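Local coordinates for regulatory protein PcrH (Pseudomonas aeruginosa, PDB 2XCB) that binds the chaperone-binding region of the translocator PopD, as a tetratricopeptide-repeat protein that probably serves as a type III secretion chaperone, at residues L21-F26 and I40-L44; P89-E94 and G108-A112; L102-E106 and V136-K140; F55-A60 and S74-G78; I83-P89 and A114-A118. The contacts are given in a common frame with arbitrary orientation. Residue numbers count along the deposited sequence, not the author numbering.

Contact 1: L21-F26 and I40-L44; sequences LYALGF and IFQAL
Both segments are regular helix, on helices 15-30 and 34-47, nearly antiparallel: the local axes make 150° (signed crossing angle -150°) and come within 9.5 Å. The backbones draw closest where the CA atoms of G25 and I40 are 5.4 Å apart. A CB on G25 would collide with I40 CG2, so glycine suits this place; G25 CA lies 3.6 Å from I40 CG2, and L21 O 3.4 Å from the same methyl. I40 (chi1 m, chi2 m) also brings CD1 to 3.6 Å from L24 CD2. F41 (chi1 m) brings its ring up against the glycine, with CZ 3.5 Å from G25 C and CE1 3.7 Å from Y22 CD1. L44 CD2 meets L21 CB at 3.9 Å, and L44 CD1 is 3.8 Å from Y22 CA. Y22 OH is hydrogen-bonded to the backbone of the bound peptide. A glycine on helix A meeting an aromatic residue of helix B is consistent with the consensus packing of a tetratricopeptide repeat (TPR), here the first.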
# COMPACT_ATOMS: atom_id res chain seq x y z
N LEU A 21 -5.75 0.05 1.10
CA LEU A 21 -4.43 -0.35 1.58
C LEU A 21 -4.54 -1.28 2.80
O LEU A 21 -3.75 -2.22 2.94
CB LEU A 21 -3.74 0.92 1.98
CG LEU A 21 -2.30 1.17 1.63
CD1 LEU A 21 -1.95 0.45 0.32
CD2 LEU A 21 -2.12 2.69 1.54
N TYR A 22 -5.52 -1.02 3.68
CA TYR A 22 -5.80 -1.97 4.75
C TYR A 22 -6.20 -3.32 4.21
O TYR A 22 -5.68 -4.35 4.68
CB TYR A 22 -6.79 -1.41 5.77
CG TYR A 22 -7.24 -2.47 6.79
CD1 TYR A 22 -6.45 -2.79 7.87
CD2 TYR A 22 -8.42 -3.23 6.59
CE1 TYR A 22 -6.83 -3.76 8.80
CE2 TYR A 22 -8.80 -4.25 7.52
CZ TYR A 22 -8.00 -4.50 8.57
OH TYR A 22 -8.36 -5.45 9.47
N ALA A 23 -7.11 -3.35 3.21
CA ALA A 23 -7.44 -4.59 2.50
C ALA A 23 -6.23 -5.34 1.96
O ALA A 23 -6.19 -6.60 1.98
CB ALA A 23 -8.41 -4.31 1.31
N LEU A 24 -5.29 -4.58 1.41
CA LEU A 24 -4.11 -5.17 0.79
C LEU A 24 -3.31 -5.86 1.88
O LEU A 24 -2.92 -7.03 1.73
CB LEU A 24 -3.28 -4.11 0.01
CG LEU A 24 -2.05 -4.50 -0.82
CD1 LEU A 24 -1.90 -3.56 -2.00
CD2 LEU A 24 -0.80 -4.36 -0.02
N GLY A 25 -3.12 -5.14 2.99
CA GLY A 25 -2.38 -5.65 4.14
C GLY A 25 -3.04 -6.84 4.76
O GLY A 25 -2.38 -7.80 5.06
N PHE A 26 -4.35 -6.77 4.96
CA PHE A 26 -5.12 -7.90 5.47
C PHE A 26 -4.93 -9.14 4.58
O PHE A 26 -4.87 -10.29 5.08
CB PHE A 26 -6.59 -7.49 5.50
CG PHE A 26 -7.55 -8.62 5.83
CD1 PHE A 26 -7.99 -8.82 7.14
CD2 PHE A 26 -8.08 -9.43 4.83
CE1 PHE A 26 -8.91 -9.85 7.46
CE2 PHE A 26 -9.02 -10.44 5.13
CZ PHE A 26 -9.43 -10.65 6.45
N ILE A 40 3.07 -3.06 5.23
CA ILE A 40 1.84 -2.31 4.95
C ILE A 40 1.18 -1.75 6.25
O ILE A 40 0.80 -0.56 6.34
CB ILE A 40 0.91 -3.23 4.16
CG1 ILE A 40 1.61 -3.56 2.83
CG2 ILE A 40 -0.49 -2.59 3.97
CD1 ILE A 40 1.58 -2.37 1.85
N PHE A 41 1.13 -2.58 7.32
CA PHE A 41 0.51 -2.08 8.55
C PHE A 41 1.34 -1.00 9.23
O PHE A 41 0.76 -0.06 9.78
CB PHE A 41 0.18 -3.24 9.53
CG PHE A 41 -0.90 -4.12 9.04
CD1 PHE A 41 -2.14 -3.61 8.77
CD2 PHE A 41 -0.68 -5.48 8.89
CE1 PHE A 41 -3.17 -4.47 8.31
CE2 PHE A 41 -1.66 -6.30 8.46
CZ PHE A 41 -2.88 -5.81 8.14
N GLN A 42 2.67 -1.14 9.18
CA GLN A 42 3.53 -0.16 9.71
C GLN A 42 3.27 1.13 8.96
O GLN A 42 3.19 2.20 9.58
CB GLN A 42 4.99 -0.65 9.60
CG GLN A 42 6.08 0.39 9.79
CD GLN A 42 6.35 0.79 11.23
OE1 GLN A 42 6.13 0.02 12.16
NE2 GLN A 42 6.85 2.00 11.42
N ALA A 43 3.03 1.04 7.63
CA ALA A 43 2.77 2.30 6.87
C ALA A 43 1.49 2.92 7.39
O ALA A 43 1.46 4.12 7.63
CB ALA A 43 2.66 2.02 5.32
N LEU A 44 0.41 2.12 7.45
CA LEU A 44 -0.86 2.61 7.89
C LEU A 44 -0.88 3.21 9.32
O LEU A 44 -1.47 4.28 9.50
CB LEU A 44 -1.92 1.55 7.76
CG LEU A 44 -2.29 1.17 6.33
CD1 LEU A 44 -2.83 -0.19 6.41
CD2 LEU A 44 -3.34 2.17 5.69

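Contact 2: P89-E94 and G108-A112; sequences PFHAAE and GFYSA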
# COMPACT_ATOMS: atom_id res chain seq x y z
N PRO A 89 -5.45 -7.61 24.65
CA PRO A 89 -4.75 -8.24 25.82
C PRO A 89 -4.63 -9.74 25.63
O PRO A 89 -3.71 -10.34 26.06
CB PRO A 89 -5.72 -7.94 27.00
CG PRO A 89 -7.00 -7.44 26.38
CD PRO A 89 -6.55 -6.74 25.11
N PHE A 90 -5.53 -10.32 24.87
CA PHE A 90 -5.44 -11.74 24.60
C PHE A 90 -4.15 -12.08 23.82
O PHE A 90 -3.32 -12.91 24.32
CB PHE A 90 -6.71 -12.26 23.82
CG PHE A 90 -6.69 -13.77 23.54
CD1 PHE A 90 -7.11 -14.69 24.52
CD2 PHE A 90 -6.20 -14.28 22.30
CE1 PHE A 90 -7.08 -16.10 24.28
CE2 PHE A 90 -6.11 -15.65 22.06
CZ PHE A 90 -6.56 -16.58 23.09
N HIS A 91 -3.92 -11.44 22.65
CA HIS A 91 -2.73 -11.78 21.90
C HIS A 91 -1.47 -11.29 22.59
O HIS A 91 -0.44 -11.91 22.43
CB HIS A 91 -2.79 -11.29 20.46
CG HIS A 91 -3.92 -12.00 19.72
ND1 HIS A 91 -3.91 -13.37 19.59
CD2 HIS A 91 -5.14 -11.58 19.30
CE1 HIS A 91 -5.06 -13.77 19.00
NE2 HIS A 91 -5.82 -12.70 18.82
N ALA A 92 -1.59 -10.21 23.35
CA ALA A 92 -0.45 -9.74 24.17
C ALA A 92 -0.07 -10.85 25.20
O ALA A 92 1.11 -11.04 25.54
CB ALA A 92 -0.81 -8.48 24.92
N ALA A 93 -1.10 -11.45 25.78
CA ALA A 93 -0.87 -12.51 26.77
C ALA A 93 -0.13 -13.68 26.11
O ALA A 93 0.78 -14.25 26.70
CB ALA A 93 -2.22 -12.93 27.35
N GLU A 94 -0.51 -14.05 24.87
CA GLU A 94 0.28 -15.07 24.16
C GLU A 94 1.77 -14.74 23.98
O GLU A 94 2.69 -15.64 24.10
CB GLU A 94 -0.32 -15.33 22.79
CG GLU A 94 -1.70 -15.97 22.87
CD GLU A 94 -2.31 -16.14 21.51
OE1 GLU A 94 -3.06 -17.13 21.38
OE2 GLU A 94 -2.01 -15.31 20.57
N GLY A 108 -3.04 -10.44 30.99
CA GLY A 108 -3.65 -10.24 29.64
C GLY A 108 -4.88 -11.12 29.45
O GLY A 108 -5.92 -10.66 28.89
N PHE A 109 -4.75 -12.40 29.83
CA PHE A 109 -5.86 -13.38 29.60
C PHE A 109 -7.02 -13.01 30.54
O PHE A 109 -8.17 -13.11 30.16
CB PHE A 109 -5.40 -14.83 29.89
CG PHE A 109 -4.49 -15.41 28.82
CD1 PHE A 109 -4.83 -15.32 27.48
CD2 PHE A 109 -3.30 -16.04 29.17
CE1 PHE A 109 -3.97 -15.84 26.46
CE2 PHE A 109 -2.47 -16.60 28.18
CZ PHE A 109 -2.81 -16.47 26.81
N TYR A 110 -6.73 -12.57 31.76
CA TYR A 110 -7.75 -12.01 32.68
C TYR A 110 -8.54 -10.81 32.08
O TYR A 110 -9.82 -10.85 31.96
CB TYR A 110 -7.01 -11.62 33.96
CG TYR A 110 -7.91 -11.14 35.13
CD1 TYR A 110 -8.61 -12.08 35.95
CD2 TYR A 110 -8.03 -9.78 35.39
CE1 TYR A 110 -9.43 -11.65 37.04
CE2 TYR A 110 -8.87 -9.31 36.47
CZ TYR A 110 -9.53 -10.25 37.29
OH TYR A 110 -10.32 -9.76 38.31
N SER A 111 -7.80 -9.78 31.61
CA SER A 111 -8.43 -8.63 30.92
C SER A 111 -9.21 -9.08 29.71
O SER A 111 -10.33 -8.64 29.51
CB SER A 111 -7.40 -7.59 30.51
OG SER A 111 -6.81 -7.03 31.66
N ALA A 112 -8.61 -9.97 28.90
CA ALA A 112 -9.29 -10.44 27.67
C ALA A 112 -10.58 -11.14 28.01
O ALA A 112 -11.60 -11.00 27.29
CB ALA A 112 -8.35 -11.38 26.85
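P89 sits near the start of helix 87-98, where a missing amide proton costs little. Its compact ring and the bare CA of G108 let the antiparallel helix 102-117 come close: the local axes pass at 7.5 Å and 162°, and the CA atoms of P89 and G108 are 4.4 Å apart. P89 CB lies 3.3 Å from G108 O, and P89 O makes a CA-H...O contact with G108 CA at 3.6 Å. Any CB on G108 would clash with P89 O and A93 CB. F90 (chi1 t) follows, its CB 3.6 Å from A112 CB; the edge of F109 faces its ring in an offset edge-to-face pair with centroids 5.5 Å apart. H91 points away from this interface; its ND1 donates to E94 OE2 at 2.9 Å, while NE2 bonds an acidic side chain of the bound peptide. A93, one turn after P89, is small enough for its methyl to rest over the F109 ring, a CH-pi contact with CB 3.4 Å from the centroid. E94 contributes its aliphatic part, CG being 4.1 Å from F109 CZ, and its OE2 also accepts from Q63. This is the helix pair of the third tetratricopeptide repeat. Helix 123-140 covers one side, with L125 and R128 on F90 and M132 and V136 on F109, while H91 and A92 pack on Y75 and L72 of helix 68-81.

Contact 3: L102-E106 and V136-K140; sequences LDGAE and VTARK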
# COMPACT_ATOMS: atom_id res chain seq x y z
N LEU A 102 5.04 -15.08 33.03
CA LEU A 102 3.74 -15.63 33.43
C LEU A 102 2.74 -14.64 34.01
O LEU A 102 1.52 -14.80 33.86
CB LEU A 102 3.93 -16.81 34.45
CG LEU A 102 4.62 -18.04 33.90
CD1 LEU A 102 4.59 -19.19 34.93
CD2 LEU A 102 3.94 -18.51 32.64
N ASP A 103 3.27 -13.69 34.76
CA ASP A 103 2.44 -12.63 35.33
C ASP A 103 1.83 -11.73 34.22
O ASP A 103 0.64 -11.39 34.27
CB ASP A 103 3.31 -11.74 36.23
CG ASP A 103 3.77 -12.46 37.52
OD1 ASP A 103 3.22 -13.50 37.85
OD2 ASP A 103 4.73 -11.98 38.19
N GLY A 104 2.64 -11.34 33.22
CA GLY A 104 2.06 -10.61 32.09
C GLY A 104 0.99 -11.45 31.40
O GLY A 104 -0.07 -10.95 31.02
N ALA A 105 1.20 -12.74 31.22
CA ALA A 105 0.22 -13.50 30.44
C ALA A 105 -1.06 -13.63 31.24
O ALA A 105 -2.17 -13.62 30.68
CB ALA A 105 0.75 -14.92 30.10
N GLU A 106 -0.91 -13.90 32.54
CA GLU A 106 -2.10 -14.01 33.42
C GLU A 106 -2.94 -12.71 33.37
O GLU A 106 -4.14 -12.79 33.24
CB GLU A 106 -1.65 -14.26 34.87
CG GLU A 106 -2.77 -14.24 35.89
CD GLU A 106 -2.34 -14.78 37.26
OE1 GLU A 106 -1.37 -14.22 37.83
OE2 GLU A 106 -2.94 -15.77 37.75
N VAL A 136 -2.46 -20.89 32.64
CA VAL A 136 -1.36 -20.12 33.19
C VAL A 136 -1.31 -20.13 34.73
O VAL A 136 -0.24 -20.19 35.34
CB VAL A 136 -1.44 -18.61 32.70
CG1 VAL A 136 -0.49 -17.74 33.52
CG2 VAL A 136 -1.07 -18.50 31.21
N THR A 137 -2.46 -20.00 35.35
CA THR A 137 -2.55 -20.05 36.83
C THR A 137 -2.04 -21.42 37.32
O THR A 137 -1.26 -21.48 38.31
CB THR A 137 -4.00 -19.82 37.32
OG1 THR A 137 -4.42 -18.51 36.91
CG2 THR A 137 -4.07 -19.94 38.88
N ALA A 138 -2.45 -22.49 36.63
CA ALA A 138 -1.94 -23.86 36.92
C ALA A 138 -0.39 -23.94 36.90
O ALA A 138 0.21 -24.60 37.76
CB ALA A 138 -2.57 -24.90 35.99
N ARG A 139 0.25 -23.27 35.93
CA ARG A 139 1.72 -23.27 35.83
C ARG A 139 2.35 -22.44 36.93
O ARG A 139 3.44 -22.79 37.44
CB ARG A 139 2.18 -22.79 34.44
CG ARG A 139 1.49 -23.51 33.25
CD ARG A 139 2.47 -23.91 32.16
NE ARG A 139 2.38 -23.12 30.94
CZ ARG A 139 1.48 -23.31 29.98
NH1 ARG A 139 0.56 -24.25 30.09
NH2 ARG A 139 1.50 -22.55 28.90
N LYS A 140 1.70 -21.33 37.33
CA LYS A 140 2.29 -20.51 38.42
C LYS A 140 2.16 -21.26 39.75
O LYS A 140 3.00 -21.11 40.62
CB LYS A 140 1.62 -19.12 38.57
CG LYS A 140 2.17 -18.03 37.64
CD LYS A 140 1.25 -16.82 37.64
CE LYS A 140 1.37 -16.05 38.97
NZ LYS A 140 1.08 -14.62 38.67
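The charged edge of this contact is organised by K140, near the end of helix 123-140. K140 NZ donates to D103 OD1 and to E106 OE1, both at 2.6 Å, so that one ammonium group bridges two carboxylates in a salt-bridge network; the two acids stand three residues apart, hence on the same side of helix 102-117. A long, flexible lysine suits the task: it reaches across from a helix whose local axis runs 10.0 Å away, at 152°. The other carboxylate oxygen, E106 OE2, lies 3.2 Å from T137 OG1, a hydroxyl that is hydrogen-bonded to L133 O of its own helix. Backbone groups are served within the helices: E106 N donates to L102 O at 2.9 Å and K140 N to V136 O at 3.0 Å. At the start of helix 102-117, G104 N bonds D101 OD1, and D103 O bonds S107 OG. In fold terms, the C-terminal helix packs antiparallel on helix B of the third tetratricopeptide repeat and covers the end of the repeat array. Beneath the ions the join is mostly side-chain packing. V136 CG1 is 3.9 Å from E106 CB and also sets its methyl 3.6 Å from the carbonyl L102 O, V136 CG2 is 4.2 Å from A105 CB, and L102 CD1 lies 3.8 Å from the methylene K140 CG. L97 of helix 87-98 also touches L102, A105 and V136.

Contact 4: F55-A60 and S74-G78; sequences FLGLGA and SYSYG
Two regular helical segments, on helices 52-64 and 68-81, run antiparallel at 163° (signed crossing angle -163°) with local axes 8.2 Å apart. CA atoms pair at 5.2 Å twice, F55 with G78 and G59 with S74, one helical turn apart on each helix. A hydrogen bond crosses between the helices: S74, chi1 t, donates from OG to F55 O at 2.7 Å, and that carbonyl also accepts from G59 N at 2.8 Å in its own helix. Serine suits the spot because its small side chain can serve a helix carbonyl. The aromatic contact pairs F55 (chi1 m) with Y77 (chi1 t), the edge of Y77 toward the face of F55, centroids 4.7 Å apart, planes at 58°, and CZ of F55 3.5 Å from CE2 of Y77. In the remaining packing, the Y75 ring (chi1 m) lies against G59, where a CB would strike Y75 CE1; its OH is 3.3 Å from G59 C and bonds Q63 OE1, while L56 CD1 meets Y75 CE1 at 4.0 Å. F55 CB nears G78 CA at 3.9 Å. L56, A60 and Y75 also touch apolar side chains of the bound peptide. Glycine on helix A against an aromatic of helix B, with G78 on helix B opposite F55, fits the consensus packing of a tetratricopeptide repeat, here the second and lining the peptide groove.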
# COMPACT_ATOMS: atom_id res chain seq x y z
N PHE A 55 -3.13 -1.36 14.27
CA PHE A 55 -2.14 -1.75 15.33
C PHE A 55 -2.27 -3.23 15.67
O PHE A 55 -1.28 -3.91 16.03
CB PHE A 55 -2.29 -0.85 16.55
CG PHE A 55 -1.91 0.59 16.23
CD1 PHE A 55 -0.56 0.99 16.22
CD2 PHE A 55 -2.86 1.50 15.84
CE1 PHE A 55 -0.19 2.33 15.82
CE2 PHE A 55 -2.48 2.83 15.45
CZ PHE A 55 -1.19 3.23 15.45
N LEU A 56 -3.52 -3.71 15.59
CA LEU A 56 -3.89 -5.15 15.64
C LEU A 56 -3.19 -5.84 14.52
O LEU A 56 -2.53 -6.86 14.71
CB LEU A 56 -5.45 -5.35 15.54
CG LEU A 56 -5.79 -6.84 15.85
CD1 LEU A 56 -5.30 -7.23 17.27
CD2 LEU A 56 -7.27 -7.13 15.67
N GLY A 57 -3.33 -5.30 13.30
CA GLY A 57 -2.62 -5.88 12.12
C GLY A 57 -1.07 -5.94 12.28
O GLY A 57 -0.44 -7.02 12.09
N LEU A 58 -0.50 -4.82 12.69
CA LEU A 58 0.96 -4.75 12.86
C LEU A 58 1.34 -5.78 13.93
O LEU A 58 2.32 -6.57 13.78
CB LEU A 58 1.33 -3.31 13.27
CG LEU A 58 2.81 -2.98 13.55
CD1 LEU A 58 3.65 -3.40 12.36
CD2 LEU A 58 3.17 -1.51 14.01
N GLY A 59 0.66 -5.71 15.09
CA GLY A 59 0.92 -6.74 16.19
C GLY A 59 0.85 -8.17 15.73
O GLY A 59 1.75 -8.92 16.02
N ALA A 60 -0.20 -8.55 14.98
CA ALA A 60 -0.40 -9.90 14.57
C ALA A 60 0.76 -10.35 13.65
O ALA A 60 1.24 -11.51 13.73
CB ALA A 60 -1.74 -9.97 13.85
N SER A 74 2.91 -2.81 19.84
CA SER A 74 1.76 -2.48 18.96
C SER A 74 0.38 -2.77 19.58
O SER A 74 -0.63 -1.99 19.46
CB SER A 74 1.94 -3.26 17.65
OG SER A 74 1.05 -2.70 16.68
N TYR A 75 0.31 -3.95 20.22
CA TYR A 75 -0.85 -4.34 20.99
C TYR A 75 -1.08 -3.37 22.13
O TYR A 75 -2.19 -3.00 22.41
CB TYR A 75 -0.62 -5.75 21.55
CG TYR A 75 -0.64 -6.87 20.51
CD1 TYR A 75 -1.44 -6.78 19.38
CD2 TYR A 75 0.01 -8.11 20.78
CE1 TYR A 75 -1.50 -7.81 18.44
CE2 TYR A 75 -0.03 -9.14 19.86
CZ TYR A 75 -0.82 -9.00 18.71
OH TYR A 75 -0.86 -10.04 17.82
N SER A 76 -0.01 -2.92 22.81
CA SER A 76 -0.21 -2.02 23.91
C SER A 76 -0.84 -0.69 23.46
O SER A 76 -1.78 -0.15 24.09
CB SER A 76 1.11 -1.73 24.59
OG SER A 76 0.75 -1.06 25.75
N TYR A 77 -0.32 -0.17 22.34
CA TYR A 77 -0.92 1.08 21.81
C TYR A 77 -2.36 0.85 21.29
O TYR A 77 -3.31 1.58 21.61
CB TYR A 77 -0.02 1.73 20.76
CG TYR A 77 -0.58 3.04 20.30
CD1 TYR A 77 -0.35 4.22 20.99
CD2 TYR A 77 -1.35 3.11 19.13
CE1 TYR A 77 -0.88 5.49 20.55
CE2 TYR A 77 -1.90 4.38 18.69
CZ TYR A 77 -1.64 5.55 19.39
OH TYR A 77 -2.21 6.75 18.96
N GLY A 78 -2.54 -0.22 20.55
CA GLY A 78 -3.86 -0.52 20.08
C GLY A 78 -4.91 -0.52 21.18
O GLY A 78 -6.03 -0.00 21.03

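Contact 5: I83-P89 and A114-A118; sequences INEPRFP and ALAAA
L115 carries most of this contact. It lies on the last turns of helix 102-117 and inserts its side chain (chi1 m, chi2 t) into the bend formed by 83-89, whose backbone turns at I83 and N84, extends at E85 (phi/psi -79/114) and leads into helix 87-98. L115 CD1 is 3.6 Å from I83 O, 3.5 Å from E85 O and 4.0 Å from P89 CG; L115 CB is 3.5 Å from N84 O. P86, whose rigid ring suits the approach to a helix, stands opposite: the CA atoms of P86 and L115 are 5.1 Å apart, and P86 CB reaches L115 CB at 3.9 Å and A116 CB at 3.8 Å. E85 OE2 accepts from R87 N at 2.8 Å, a capping bond, and R87 also hydrogen-bonds the bound peptide. Such close packing of a leucine against a loop backbone and prolines sets the loop between the second and third tetratricopeptide repeats against the end of helix B of the third.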
# COMPACT_ATOMS: atom_id res chain seq x y z
N ILE A 83 -10.40 0.53 24.07
CA ILE A 83 -10.33 -0.05 25.40
C ILE A 83 -11.26 -1.26 25.61
O ILE A 83 -11.12 -1.96 26.59
CB ILE A 83 -10.62 1.01 26.46
CG1 ILE A 83 -11.97 1.64 26.22
CG2 ILE A 83 -9.52 2.07 26.54
CD1 ILE A 83 -12.27 2.80 27.31
N ASN A 84 -12.21 -1.48 24.70
CA ASN A 84 -13.16 -2.62 24.75
C ASN A 84 -12.72 -3.90 23.99
O ASN A 84 -13.30 -4.96 24.14
CB ASN A 84 -14.52 -2.17 24.21
CG ASN A 84 -15.25 -1.29 25.21
OD1 ASN A 84 -15.07 -1.49 26.42
ND2 ASN A 84 -16.01 -0.27 24.73
N GLU A 85 -11.69 -3.77 23.16
CA GLU A 85 -11.28 -4.87 22.27
C GLU A 85 -10.46 -5.93 23.01
O GLU A 85 -9.31 -5.67 23.46
CB GLU A 85 -10.52 -4.27 21.05
CG GLU A 85 -9.78 -5.23 20.18
CD GLU A 85 -10.78 -6.14 19.52
OE1 GLU A 85 -11.54 -5.66 18.64
OE2 GLU A 85 -10.79 -7.31 19.95
N PRO A 86 -11.02 -7.14 23.13
CA PRO A 86 -10.40 -8.27 23.85
C PRO A 86 -9.19 -8.84 23.12
O PRO A 86 -8.31 -9.43 23.78
CB PRO A 86 -11.53 -9.31 23.91
CG PRO A 86 -12.37 -8.97 22.70
CD PRO A 86 -12.39 -7.47 22.71
N ARG A 87 -9.07 -8.64 21.79
CA ARG A 87 -7.93 -9.20 21.05
C ARG A 87 -6.58 -8.66 21.51
O ARG A 87 -5.61 -9.39 21.50
CB ARG A 87 -8.07 -9.03 19.55
CG ARG A 87 -9.06 -10.03 18.98
CD ARG A 87 -9.53 -9.75 17.47
NE ARG A 87 -10.35 -8.54 17.38
CZ ARG A 87 -10.90 -8.06 16.25
NH1 ARG A 87 -10.66 -8.65 15.07
NH2 ARG A 87 -11.67 -6.96 16.30
N PHE A 88 -6.52 -7.40 21.87
CA PHE A 88 -5.26 -6.83 22.30
C PHE A 88 -4.71 -7.56 23.51
O PHE A 88 -3.61 -8.05 23.44
CB PHE A 88 -5.43 -5.32 22.54
CG PHE A 88 -5.62 -4.52 21.22
CD1 PHE A 88 -4.62 -4.53 20.23
CD2 PHE A 88 -6.84 -3.87 20.95
CE1 PHE A 88 -4.74 -3.78 19.02
CE2 PHE A 88 -7.04 -3.14 19.76
CZ PHE A 88 -5.96 -3.09 18.77
N PRO A 89 -5.45 -7.61 24.65
CA PRO A 89 -4.75 -8.24 25.82
C PRO A 89 -4.63 -9.74 25.63
O PRO A 89 -3.71 -10.34 26.06
CB PRO A 89 -5.72 -7.94 27.00
CG PRO A 89 -7.00 -7.44 26.38
CD PRO A 89 -6.55 -6.74 25.11
N ALA A 114 -12.48 -10.60 30.62
CA ALA A 114 -13.43 -9.56 31.04
C ALA A 114 -14.00 -8.80 29.83
O ALA A 114 -15.23 -8.60 29.75
CB ALA A 114 -12.76 -8.62 31.98
N LEU A 115 -13.12 -8.40 28.88
CA LEU A 115 -13.60 -7.63 27.71
C LEU A 115 -14.46 -8.51 26.84
O LEU A 115 -15.52 -8.09 26.39
CB LEU A 115 -12.45 -7.01 26.89
CG LEU A 115 -11.55 -6.05 27.66
CD1 LEU A 115 -10.47 -5.45 26.79
CD2 LEU A 115 -12.39 -4.91 28.12
N ALA A 116 -14.02 -9.75 26.62
CA ALA A 116 -14.79 -10.64 25.72
C ALA A 116 -16.12 -11.02 26.39
O ALA A 116 -17.13 -11.07 25.71
CB ALA A 116 -13.97 -11.89 25.27
N ALA A 117 -16.13 -11.22 27.72
CA ALA A 117 -17.42 -11.55 28.40
C ALA A 117 -18.52 -10.47 28.21
O ALA A 117 -19.69 -10.77 28.23
CB ALA A 117 -17.23 -11.89 29.92
N ALA A 118 -18.13 -9.22 28.06
CA ALA A 118 -19.11 -8.17 27.95
C ALA A 118 -19.75 -8.04 26.52
O ALA A 118 -20.58 -7.16 26.32
CB ALA A 118 -18.50 -6.87 28.37

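In the fold
From the N terminus, contacts 1, 4 and 2 come in series, each closing a hairpin with 13 residues between its segments: the helix pairs of three successive repeats, stacked side by side. F41 of contact 1 packs on G57 and L58 of contact 4, and Y75 of contact 4 on H91 and A92 of contact 2, so that neighbouring repeats interlock. Contact 2 is nested inside the longer loop closed by contact 5, with which it shares P89; F88 and R87 of contact 5 reach back to contact 4. Contact 3 crosses both contacts 2 and 5 along the chain, tying the C-terminal helix to the third repeat, about 33 Å from contact 1 between centres.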